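Local coordinates for conserved hypothetical protein BT1257 (Bacteroides thetaiotaomicron, PDB 2FG1), which is not firmly characterised but has a macro domain and probably removes ADP-ribose from ADP-ribosylated thymidine in DNA by hydrolysis, at residues M4-I9 and Q140-E145; K22-I27 and K36-A41; F63-V68 and P97-A102; L112-I115 and S120-M123. One frame throughout, in Å; residues are numbered along the deposited sequence.

Contact 1: M4-I9 and Q140-E145; sequences MEILYI and QIIKEE
I6 divides its branches between Y8 and the helix: CG2 lies over one face of the Y8 ring, 3.6 Å above its plane and offset toward the rim, while CD1 touches I142 and K143. The other flat groups, the Q140 amide and the E144 carboxylate, sit one helical turn apart. Q140 NE2 donates to E144 OE2 at 2.8 Å, with the acceptor almost in the amide plane but the donor on the anti side of OE2, 20° out of the carboxylate plane. A salt bridge from R104 takes E144 OE1, so both oxygens are held.

Across the contact, I6 CD1 meets I142 CG2 at 3.9 Å and K143 CG at 4.0 Å, crossing each side chain at about a right angle. With CG1 opposite the carbonyl carbon (chi1 -62°) and CD1 extended beyond it, the end of I6 lies across the helix surface. In this macro domain, helix 135-147 forms the beta-alpha-beta crossover between the parallel strands 120-123 and 153-157, and strand 7-10 pairs with the latter at the sheet edge. I6 also packs on V155 and I147. K143 contributes hydrocarbon here, its chain running on extended beyond CG. The hydroxyl of Y8 bonds W135 and E139 of the same helix.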
loop_
_atom_site.group_PDB
_atom_site.type_symbol
_atom_site.label_atom_id
_atom_site.label_comp_id
_atom_site.label_asym_id
_atom_site.label_seq_id
_atom_site.Cartn_x
_atom_site.Cartn_y
_atom_site.Cartn_z
HETATM N N MSE A 4 -0.727 7.297 19.115
HETATM C CA MSE A 4 -1.444 6.854 17.940
HETATM C C MSE A 4 -1.880 5.392 17.994
HETATM O O MSE A 4 -1.299 4.581 18.708
HETATM C CB MSE A 4 -0.621 7.197 16.697
HETATM C CG MSE A 4 -0.648 8.706 16.465
HETATM SE SE MSE A 4 -2.385 9.163 15.641
HETATM C CE MSE A 4 -3.441 7.744 16.226
ATOM N N GLU A 5 -2.931 5.076 17.240
ATOM C CA GLU A 5 -3.468 3.721 17.185
ATOM C C GLU A 5 -4.077 3.586 15.801
ATOM O O GLU A 5 -4.633 4.554 15.283
ATOM C CB GLU A 5 -4.572 3.583 18.225
ATOM C CG GLU A 5 -4.877 2.176 18.657
ATOM C CD GLU A 5 -5.851 2.150 19.827
ATOM O OE1 GLU A 5 -5.434 2.059 20.995
ATOM O OE2 GLU A 5 -7.047 2.237 19.546
ATOM N N ILE A 6 -4.006 2.406 15.193
ATOM C CA ILE A 6 -4.685 2.199 13.909
ATOM C C ILE A 6 -6.180 2.426 14.080
ATOM O O ILE A 6 -6.777 1.962 15.046
ATOM C CB ILE A 6 -4.443 0.785 13.334
ATOM C CG1 ILE A 6 -2.965 0.563 13.051
ATOM C CG2 ILE A 6 -5.270 0.542 12.050
ATOM C CD1 ILE A 6 -2.620 -0.892 12.759
ATOM N N LEU A 7 -6.768 3.159 13.149
ATOM C CA LEU A 7 -8.205 3.362 13.100
ATOM C C LEU A 7 -8.802 2.417 12.060
ATOM O O LEU A 7 -8.333 2.381 10.932
ATOM C CB LEU A 7 -8.514 4.805 12.711
ATOM C CG LEU A 7 -9.978 5.146 12.447
ATOM C CD1 LEU A 7 -10.792 5.050 13.730
ATOM C CD2 LEU A 7 -10.108 6.511 11.802
ATOM N N TYR A 8 -9.832 1.662 12.454
ATOM C CA TYR A 8 -10.569 0.805 11.520
ATOM C C TYR A 8 -11.961 1.360 11.341
ATOM O O TYR A 8 -12.670 1.583 12.326
ATOM C CB TYR A 8 -10.681 -0.628 12.050
ATOM C CG TYR A 8 -9.366 -1.337 12.190
ATOM C CD1 TYR A 8 -8.832 -2.068 11.129
ATOM C CD2 TYR A 8 -8.666 -1.304 13.401
ATOM C CE1 TYR A 8 -7.628 -2.734 11.259
ATOM C CE2 TYR A 8 -7.450 -1.973 13.544
ATOM C CZ TYR A 8 -6.951 -2.684 12.472
ATOM O OH TYR A 8 -5.753 -3.346 12.572
ATOM N N ILE A 9 -12.357 1.572 10.086
ATOM C CA ILE A 9 -13.688 2.071 9.777
ATOM C C ILE A 9 -14.246 1.337 8.570
ATOM O O ILE A 9 -13.501 0.693 7.835
ATOM C CB ILE A 9 -13.702 3.607 9.488
ATOM C CG1 ILE A 9 -12.799 3.960 8.294
ATOM C CG2 ILE A 9 -13.353 4.430 10.746
ATOM C CD1 ILE A 9 -12.941 5.413 7.851
ATOM N N GLN A 140 0.927 -5.729 12.913
ATOM C CA GLN A 140 2.087 -5.482 13.774
ATOM C C GLN A 140 3.155 -4.687 13.013
ATOM O O GLN A 140 3.749 -3.746 13.550
ATOM C CB GLN A 140 2.638 -6.799 14.319
ATOM C CG GLN A 140 3.798 -6.620 15.302
ATOM C CD GLN A 140 3.421 -5.818 16.535
ATOM O OE1 GLN A 140 2.348 -6.002 17.108
ATOM N NE2 GLN A 140 4.322 -4.937 16.968
ATOM N N ILE A 141 3.385 -5.038 11.755
ATOM C CA ILE A 141 4.334 -4.302 10.923
ATOM C C ILE A 141 3.900 -2.844 10.742
ATOM O O ILE A 141 4.723 -1.917 10.857
ATOM C CB ILE A 141 4.523 -4.981 9.551
ATOM C CG1 ILE A 141 5.055 -6.411 9.730
ATOM C CG2 ILE A 141 5.463 -4.159 8.665
ATOM C CD1 ILE A 141 5.012 -7.252 8.441
ATOM N N ILE A 142 2.612 -2.630 10.477
ATOM C CA ILE A 142 2.054 -1.297 10.318
ATOM C C ILE A 142 2.192 -0.478 11.608
ATOM O O ILE A 142 2.564 0.711 11.560
ATOM C CB ILE A 142 0.584 -1.399 9.870
ATOM C CG1 ILE A 142 0.499 -1.982 8.451
ATOM C CG2 ILE A 142 -0.098 -0.028 9.936
ATOM C CD1 ILE A 142 -0.868 -2.571 8.095
ATOM N N LYS A 143 1.909 -1.091 12.753
ATOM C CA LYS A 143 2.067 -0.411 14.035
ATOM C C LYS A 143 3.509 0.063 14.181
ATOM O O LYS A 143 3.762 1.223 14.516
ATOM C CB LYS A 143 1.714 -1.345 15.190
ATOM C CG LYS A 143 0.234 -1.573 15.419
ATOM C CD LYS A 143 0.041 -2.608 16.518
ATOM C CE LYS A 143 -1.426 -2.930 16.717
ATOM N NZ LYS A 143 -1.630 -3.858 17.865
ATOM N N GLU A 144 4.458 -0.836 13.940
ATOM C CA GLU A 144 5.859 -0.521 14.146
ATOM C C GLU A 144 6.359 0.558 13.194
ATOM O O GLU A 144 7.079 1.470 13.615
ATOM C CB GLU A 144 6.691 -1.782 13.988
ATOM C CG GLU A 144 6.424 -2.790 15.077
ATOM C CD GLU A 144 7.064 -4.123 14.792
ATOM O OE1 GLU A 144 7.861 -4.231 13.841
ATOM O OE2 GLU A 144 6.768 -5.076 15.538
ATOM N N GLU A 145 6.010 0.449 11.918
ATOM C CA GLU A 145 6.604 1.333 10.915
ATOM C C GLU A 145 5.919 2.682 10.789
ATOM O O GLU A 145 6.545 3.619 10.301
ATOM C CB GLU A 145 6.686 0.647 9.545
ATOM C CG GLU A 145 7.622 -0.559 9.496
ATOM C CD GLU A 145 9.083 -0.232 9.796
ATOM O OE1 GLU A 145 9.457 0.965 9.833
ATOM O OE2 GLU A 145 9.874 -1.171 9.997
#

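Contact 2: K22-I27 and K36-A41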
loop_
_atom_site.group_PDB
_atom_site.type_symbol
_atom_site.label_atom_id
_atom_site.label_comp_id
_atom_site.label_asym_id
_atom_site.label_seq_id
_atom_site.Cartn_x
_atom_site.Cartn_y
_atom_site.Cartn_z
ATOM N N LYS A 22 -2.724 13.231 2.374
ATOM C CA LYS A 22 -3.079 11.822 2.558
ATOM C C LYS A 22 -2.327 10.947 1.567
ATOM O O LYS A 22 -2.140 11.335 0.407
ATOM C CB LYS A 22 -4.585 11.623 2.362
ATOM C CG LYS A 22 -5.484 12.527 3.212
ATOM C CD LYS A 22 -6.939 12.464 2.744
ATOM C CE LYS A 22 -7.796 13.524 3.405
ATOM N NZ LYS A 22 -9.234 13.301 3.095
ATOM N N VAL A 23 -1.913 9.769 2.022
ATOM C CA VAL A 23 -1.261 8.773 1.165
ATOM C C VAL A 23 -2.061 7.480 1.252
ATOM O O VAL A 23 -2.217 6.906 2.348
ATOM C CB VAL A 23 0.204 8.515 1.584
ATOM C CG1 VAL A 23 0.854 7.483 0.672
ATOM C CG2 VAL A 23 1.015 9.814 1.550
ATOM N N ILE A 24 -2.578 7.029 0.112
ATOM C CA ILE A 24 -3.266 5.740 0.032
ATOM C C ILE A 24 -2.220 4.688 -0.316
ATOM O O ILE A 24 -1.578 4.776 -1.374
ATOM C CB ILE A 24 -4.349 5.764 -1.060
ATOM C CG1 ILE A 24 -5.441 6.774 -0.714
ATOM C CG2 ILE A 24 -4.966 4.364 -1.264
ATOM C CD1 ILE A 24 -6.291 7.181 -1.911
ATOM N N THR A 25 -2.038 3.697 0.551
ATOM C CA THR A 25 -1.006 2.677 0.362
ATOM C C THR A 25 -1.640 1.350 -0.003
ATOM O O THR A 25 -2.603 0.933 0.636
ATOM C CB THR A 25 -0.178 2.451 1.643
ATOM O OG1 THR A 25 -1.048 2.049 2.711
ATOM C CG2 THR A 25 0.552 3.705 2.064
ATOM N N HIS A 26 -1.082 0.655 -0.993
ATOM C CA HIS A 26 -1.577 -0.679 -1.327
ATOM C C HIS A 26 -0.434 -1.531 -1.874
ATOM O O HIS A 26 0.604 -1.012 -2.274
ATOM C CB HIS A 26 -2.753 -0.575 -2.304
ATOM C CG HIS A 26 -2.342 -0.146 -3.667
ATOM N ND1 HIS A 26 -2.496 -0.960 -4.765
ATOM C CD2 HIS A 26 -1.711 0.971 -4.099
ATOM C CE1 HIS A 26 -1.997 -0.350 -5.828
ATOM N NE2 HIS A 26 -1.508 0.818 -5.450
ATOM N N ILE A 27 -0.633 -2.843 -1.857
ATOM C CA ILE A 27 0.407 -3.798 -2.229
ATOM C C ILE A 27 0.250 -4.239 -3.675
ATOM O O ILE A 27 -0.794 -4.791 -4.077
ATOM C CB ILE A 27 0.407 -5.033 -1.303
ATOM C CG1 ILE A 27 0.752 -4.626 0.138
ATOM C CG2 ILE A 27 1.417 -6.068 -1.805
ATOM C CD1 ILE A 27 0.560 -5.747 1.168
ATOM N N LYS A 36 -6.821 -7.177 -10.348
ATOM C CA LYS A 36 -7.647 -7.853 -9.337
ATOM C C LYS A 36 -7.651 -7.075 -8.036
ATOM O O LYS A 36 -6.604 -6.623 -7.583
ATOM C CB LYS A 36 -7.105 -9.265 -9.062
ATOM C CG LYS A 36 -6.970 -10.151 -10.288
ATOM C CD LYS A 36 -5.715 -11.022 -10.220
ATOM C CE LYS A 36 -6.001 -12.407 -9.669
ATOM N NZ LYS A 36 -6.782 -13.233 -10.638
ATOM N N GLY A 37 -8.827 -6.933 -7.433
ATOM C CA GLY A 37 -8.927 -6.387 -6.075
ATOM C C GLY A 37 -8.841 -4.876 -5.999
ATOM O O GLY A 37 -9.462 -4.179 -6.797
ATOM N N PHE A 38 -8.081 -4.375 -5.028
ATOM C CA PHE A 38 -8.069 -2.940 -4.734
ATOM C C PHE A 38 -7.658 -2.085 -5.937
ATOM O O PHE A 38 -8.162 -0.974 -6.106
ATOM C CB PHE A 38 -7.159 -2.631 -3.548
ATOM C CG PHE A 38 -7.195 -1.190 -3.121
ATOM C CD1 PHE A 38 -8.311 -0.669 -2.474
ATOM C CD2 PHE A 38 -6.108 -0.358 -3.354
ATOM C CE1 PHE A 38 -8.341 0.670 -2.067
ATOM C CE2 PHE A 38 -6.137 0.969 -2.952
ATOM C CZ PHE A 38 -7.248 1.483 -2.304
ATOM N N VAL A 39 -6.767 -2.603 -6.774
ATOM C CA VAL A 39 -6.336 -1.842 -7.956
ATOM C C VAL A 39 -7.498 -1.446 -8.861
ATOM O O VAL A 39 -7.443 -0.421 -9.543
ATOM C CB VAL A 39 -5.227 -2.559 -8.772
ATOM C CG1 VAL A 39 -3.926 -2.639 -7.975
ATOM C CG2 VAL A 39 -5.660 -3.939 -9.236
ATOM N N LEU A 40 -8.556 -2.254 -8.867
ATOM C CA LEU A 40 -9.725 -1.936 -9.672
ATOM C C LEU A 40 -10.471 -0.730 -9.103
ATOM O O LEU A 40 -10.975 0.104 -9.856
ATOM C CB LEU A 40 -10.659 -3.142 -9.790
ATOM C CG LEU A 40 -10.021 -4.384 -10.431
ATOM C CD1 LEU A 40 -11.052 -5.497 -10.585
ATOM C CD2 LEU A 40 -9.388 -4.073 -11.795
ATOM N N ALA A 41 -10.525 -0.638 -7.774
ATOM C CA ALA A 41 -11.109 0.528 -7.122
ATOM C C ALA A 41 -10.287 1.789 -7.415
ATOM O O ALA A 41 -10.842 2.850 -7.689
ATOM C CB ALA A 41 -11.242 0.295 -5.608
#
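I24 comes first along the strand, its CG2 meeting F38 CZ at 3.8 Å from the edge of the phenyl ring, near the ring plane. Two residues on, H26 turns to the same side of the sheet and forms the larger part of the contact. Its CB approaches F38 CD2 to 3.5 Å, and the two rings lie obliquely, centroids 5.6 Å apart and planes at 52°. The imidazole CG sits between the backbone N and the carbonyl carbon; this chi1 of 71° swings the ring toward F38, and its further rotation (chi2 116°) leaves ND1 at the edge of the phenyl ring, in its plane. V39 CG1 reaches H26 CE1 at 3.7 Å, arriving at the imidazole edge and crossing it at about a right angle.

The far nitrogen, H26 NE2, is hydrogen-bonded to N81 OD1 on neighbouring strand 77-85, and W34 meets the imidazole with its ring nearly perpendicular. An alanine at H26 is likely to leave N81 without this mate and to open a gap beside F38 and V39. Strand 22-29 and helix 38-45 are joined by a loop that in macro domains helps to line the ADP-ribose pocket, and this contact packs the start of the helix against the strand. No hydrogen bond crosses between the segments; apolar and aromatic surfaces make the join, while the imidazole's polar end is satisfied within the sheet.

Contact 3: F63-V68 and P97-A102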
loop_
_atom_site.group_PDB
_atom_site.type_symbol
_atom_site.label_atom_id
_atom_site.label_comp_id
_atom_site.label_asym_id
_atom_site.label_seq_id
_atom_site.Cartn_x
_atom_site.Cartn_y
_atom_site.Cartn_z
ATOM N N PHE A 63 12.410 -1.817 -9.928
ATOM C CA PHE A 63 11.123 -2.489 -9.885
ATOM C C PHE A 63 11.331 -3.786 -9.121
ATOM O O PHE A 63 11.404 -4.875 -9.700
ATOM C CB PHE A 63 10.561 -2.737 -11.291
ATOM C CG PHE A 63 9.108 -3.122 -11.291
ATOM C CD1 PHE A 63 8.119 -2.139 -11.268
ATOM C CD2 PHE A 63 8.724 -4.459 -11.300
ATOM C CE1 PHE A 63 6.784 -2.483 -11.245
ATOM C CE2 PHE A 63 7.390 -4.813 -11.283
ATOM C CZ PHE A 63 6.417 -3.829 -11.259
ATOM N N THR A 64 11.457 -3.642 -7.807
ATOM C CA THR A 64 11.908 -4.732 -6.947
ATOM C C THR A 64 11.055 -4.783 -5.686
ATOM O O THR A 64 10.493 -3.775 -5.255
ATOM C CB THR A 64 13.403 -4.569 -6.544
ATOM O OG1 THR A 64 13.633 -3.254 -6.025
ATOM C CG2 THR A 64 14.306 -4.785 -7.742
ATOM N N LEU A 65 10.977 -5.968 -5.090
ATOM C CA LEU A 65 10.333 -6.133 -3.793
ATOM C C LEU A 65 10.916 -5.142 -2.790
ATOM O O LEU A 65 12.151 -5.036 -2.663
ATOM C CB LEU A 65 10.519 -7.567 -3.288
ATOM C CG LEU A 65 9.674 -8.619 -4.012
ATOM C CD1 LEU A 65 10.242 -10.005 -3.747
ATOM C CD2 LEU A 65 8.215 -8.551 -3.592
ATOM N N GLY A 66 10.043 -4.418 -2.092
ATOM C CA GLY A 66 10.489 -3.421 -1.126
ATOM C C GLY A 66 10.489 -2.001 -1.655
ATOM O O GLY A 66 10.574 -1.067 -0.867
ATOM N N ALA A 67 10.369 -1.837 -2.976
ATOM C CA ALA A 67 10.357 -0.508 -3.592
ATOM C C ALA A 67 8.958 0.105 -3.588
ATOM O O ALA A 67 7.946 -0.608 -3.531
ATOM C CB ALA A 67 10.913 -0.564 -5.019
ATOM N N VAL A 68 8.901 1.432 -3.661
ATOM C CA VAL A 68 7.636 2.163 -3.639
ATOM C C VAL A 68 7.685 3.285 -4.663
ATOM O O VAL A 68 8.695 3.993 -4.772
ATOM C CB VAL A 68 7.357 2.777 -2.233
ATOM C CG1 VAL A 68 5.986 3.458 -2.200
ATOM C CG2 VAL A 68 7.448 1.716 -1.143
ATOM N N PRO A 97 1.923 -15.399 -2.349
ATOM C CA PRO A 97 2.705 -14.266 -2.876
ATOM C C PRO A 97 3.219 -13.243 -1.849
ATOM O O PRO A 97 4.275 -12.651 -2.072
ATOM C CB PRO A 97 1.730 -13.568 -3.838
ATOM C CG PRO A 97 0.766 -14.628 -4.230
ATOM C CD PRO A 97 0.605 -15.498 -3.012
ATOM N N ILE A 98 2.487 -13.024 -0.759
ATOM C CA ILE A 98 2.851 -11.969 0.197
ATOM C C ILE A 98 4.304 -12.129 0.669
ATOM O O ILE A 98 4.773 -13.235 0.927
ATOM C CB ILE A 98 1.865 -11.931 1.414
ATOM C CG1 ILE A 98 2.004 -10.628 2.207
ATOM C CG2 ILE A 98 2.062 -13.114 2.346
ATOM C CD1 ILE A 98 1.612 -9.387 1.440
ATOM N N ARG A 99 5.015 -11.013 0.753
ATOM C CA ARG A 99 6.365 -11.006 1.316
ATOM C C ARG A 99 6.408 -9.964 2.422
ATOM O O ARG A 99 6.449 -8.758 2.157
ATOM C CB ARG A 99 7.406 -10.708 0.236
ATOM C CG ARG A 99 7.548 -11.810 -0.821
ATOM C CD ARG A 99 8.102 -13.096 -0.216
ATOM N NE ARG A 99 8.336 -14.139 -1.215
ATOM C CZ ARG A 99 7.421 -15.020 -1.628
ATOM N NH1 ARG A 99 6.181 -14.983 -1.150
ATOM N NH2 ARG A 99 7.740 -15.931 -2.538
ATOM N N TYR A 100 6.348 -10.418 3.666
ATOM C CA TYR A 100 6.240 -9.504 4.814
ATOM C C TYR A 100 7.445 -8.591 4.939
ATOM O O TYR A 100 7.300 -7.419 5.271
ATOM C CB TYR A 100 6.026 -10.268 6.120
ATOM C CG TYR A 100 4.708 -11.002 6.210
ATOM C CD1 TYR A 100 3.522 -10.313 6.455
ATOM C CD2 TYR A 100 4.652 -12.386 6.069
ATOM C CE1 TYR A 100 2.304 -10.986 6.554
ATOM C CE2 TYR A 100 3.439 -13.072 6.165
ATOM C CZ TYR A 100 2.273 -12.363 6.400
ATOM O OH TYR A 100 1.081 -13.040 6.495
ATOM N N ASP A 101 8.632 -9.122 4.674
ATOM C CA ASP A 101 9.844 -8.295 4.715
ATOM C C ASP A 101 9.828 -7.196 3.650
ATOM O O ASP A 101 10.223 -6.046 3.909
ATOM C CB ASP A 101 11.130 -9.139 4.660
ATOM C CG ASP A 101 11.221 -10.062 3.434
ATOM O OD1 ASP A 101 10.216 -10.359 2.746
ATOM O OD2 ASP A 101 12.348 -10.548 3.171
ATOM N N ALA A 102 9.338 -7.537 2.465
ATOM C CA ALA A 102 9.179 -6.546 1.410
ATOM C C ALA A 102 8.183 -5.464 1.810
ATOM O O ALA A 102 8.447 -4.273 1.630
ATOM C CB ALA A 102 8.750 -7.213 0.104
#
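R99 and L65 meet through aliphatic parts, R99 CG lying 4.3 Å from L65 CD2. The arginine chain bends at CB and CG (chi1 -67°), which brings the guanidinium back over its own loop: NH1 donates to I98 O at 3.1 Å, a fairly straight bond of 160° that stays in the guanidinium plane yet comes from above the carbonyl plane. The same NH1 also bonds P96 O, its main polar partner, so two carbonyls grip one nitrogen and the charged end stays with the loop.

R99 is the N-cap of helix 100-117, and in the first turn beyond it D101 OD1 makes a weak bond with the backbone N of A102. A102 has the largest share of the contact. Its methyl CB rests 3.8 Å from L65 CB, with L65 CD2 and the backbone N of G66 also close by. Facing it is a type II beta turn from T64 to A67, closed by A67 N bonding T64 O, with G66 at the third position, where the positive phi suits a glycine. That residue brings its CA to 3.5 Å from A102 O in a CA-H...O contact with a nearly straight 161° angle at the hydrogen. The turn precedes strand 68-74 at the sheet edge, and both sides are tied to strand 77-85: G66 and A67 through I83, R99 through G84. L65 touches D30 as well, on the loop after strand 22-29.

Contact 4: L112-I115 and S120-M123; sequences LFTI and SVHM
T114 and V121 are both turned by their first torsions to present one branch to the other. In T114, chi1 of -65° sets OG1 opposite the carbonyl carbon and CG2 opposite the backbone N; in V121, chi1 of 169° gives CG1 the place opposite the backbone N and leaves CG2 facing the helix. T114 OG1 and V121 CG2 then come to 3.8 Å, the two side chains crossing at about a right angle. This is a van der Waals touch, and it describes one of two conformers of T114. In that conformer the hydroxyl is bonded to V110 O, one turn back in the helix, so a buried polar group is satisfied within its own helix and meets the valine without a polar bond.

T114 CG2 lies 4.2 Å from the backbone N of S120, whose side chain points the other way. There S120 OG accepts a hydrogen bond from H122 NE2 at 2.8 Å, the hydroxyl lying 16° out of the imidazole plane. Y156 OH bonds ND1 on the other side, so both ring nitrogens are held and the imidazole is unlikely to turn easily.

A tight connection carries helix 100-117 into strand 120-123, completing the beta-alpha-beta crossover from strand 77-85, which passes over strand 22-29. A119 and I151 also touch T114, V121 packs on T25 of strand 22-29 and on L146 of helix 135-147, and F113 stacks on F70 of strand 68-74.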
loop_
_atom_site.group_PDB
_atom_site.type_symbol
_atom_site.label_atom_id
_atom_site.label_comp_id
_atom_site.label_asym_id
_atom_site.label_seq_id
_atom_site.Cartn_x
_atom_site.Cartn_y
_atom_site.Cartn_z
ATOM N N LEU A 112 9.070 7.692 5.697
ATOM C CA LEU A 112 9.853 8.888 5.371
ATOM C C LEU A 112 9.044 9.873 4.538
ATOM O O LEU A 112 9.061 11.075 4.798
ATOM C CB LEU A 112 11.133 8.508 4.636
ATOM C CG LEU A 112 12.116 7.640 5.414
ATOM C CD1 LEU A 112 13.207 7.137 4.492
ATOM C CD2 LEU A 112 12.710 8.395 6.557
ATOM N N PHE A 113 8.327 9.358 3.548
ATOM C CA PHE A 113 7.534 10.211 2.666
ATOM C C PHE A 113 6.422 10.934 3.443
ATOM O O PHE A 113 6.222 12.150 3.283
ATOM C CB PHE A 113 6.949 9.364 1.526
ATOM C CG PHE A 113 6.149 10.150 0.515
ATOM C CD1 PHE A 113 6.736 10.577 -0.668
ATOM C CD2 PHE A 113 4.805 10.429 0.730
ATOM C CE1 PHE A 113 5.992 11.290 -1.620
ATOM C CE2 PHE A 113 4.054 11.154 -0.208
ATOM C CZ PHE A 113 4.652 11.578 -1.381
ATOM N N THR A 114 5.727 10.174 4.279
ATOM C CA THR A 114 4.614 10.674 5.050
ATOM C C THR A 114 5.093 11.738 6.055
ATOM O O THR A 114 4.469 12.790 6.185
ATOM C CB THR A 114 3.881 9.475 5.694
ATOM O OG1 THR A 114 3.316 8.663 4.646
ATOM C CG2 THR A 114 2.799 9.910 6.627
ATOM N N ILE A 115 6.220 11.480 6.718
ATOM C CA ILE A 115 6.819 12.440 7.655
ATOM C C ILE A 115 7.142 13.747 6.908
ATOM O O ILE A 115 6.760 14.836 7.351
ATOM C CB ILE A 115 8.062 11.882 8.357
ATOM C CG1 ILE A 115 7.652 10.809 9.371
ATOM C CG2 ILE A 115 8.801 13.025 9.087
ATOM C CD1 ILE A 115 8.809 9.921 9.847
ATOM N N SER A 120 -1.046 11.613 6.442
ATOM C CA SER A 120 -1.611 10.417 7.079
ATOM C C SER A 120 -1.734 9.311 6.040
ATOM O O SER A 120 -1.685 9.560 4.835
ATOM C CB SER A 120 -2.983 10.733 7.658
ATOM O OG SER A 120 -3.858 11.225 6.653
ATOM N N VAL A 121 -1.883 8.080 6.525
ATOM C CA VAL A 121 -1.951 6.884 5.680
ATOM C C VAL A 121 -3.346 6.275 5.702
ATOM O O VAL A 121 -4.004 6.222 6.750
ATOM C CB VAL A 121 -0.873 5.870 6.107
ATOM C CG1 VAL A 121 -1.064 4.497 5.455
ATOM C CG2 VAL A 121 0.505 6.413 5.756
ATOM N N HIS A 122 -3.779 5.828 4.526
ATOM C CA HIS A 122 -5.112 5.294 4.302
ATOM C C HIS A 122 -4.969 4.031 3.483
ATOM O O HIS A 122 -4.284 4.035 2.459
ATOM C CB HIS A 122 -5.953 6.351 3.588
ATOM C CG HIS A 122 -6.079 7.598 4.396
ATOM N ND1 HIS A 122 -7.151 7.833 5.225
ATOM C CD2 HIS A 122 -5.203 8.610 4.600
ATOM C CE1 HIS A 122 -6.956 8.971 5.870
ATOM N NE2 HIS A 122 -5.778 9.457 5.512
HETATM N N MSE A 123 -5.591 2.940 3.921
HETATM C CA MSE A 123 -5.341 1.671 3.253
HETATM C C MSE A 123 -6.498 0.714 3.352
HETATM O O MSE A 123 -7.257 0.751 4.309
HETATM C CB MSE A 123 -4.091 1.007 3.840
HETATM C CG MSE A 123 -4.211 0.627 5.320
HETATM SE SE MSE A 123 -2.795 -0.475 5.960
HETATM C CE MSE A 123 -1.380 0.797 6.068
#

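All four contacts belong to one macro domain with a mixed central sheet. Contact 1 closes the longest loop of the four, and contacts 2, 3 and 4 follow one another inside it. Contacts 1 and 4 have centres about 12 Å apart and touch through I142 CD1 and M123 SE, 3.6 Å apart. Contacts 2 and 4 use neighbouring strands 22-29 and 120-123 in the sheet. Contacts 3 and 4 lie about 17 Å apart between centres but share helix 100-117, at its start and toward its end. Helices 100-117 and 135-147 cover one sheet face and helix 38-45 the other, giving the alpha/beta/alpha layering of macro domains.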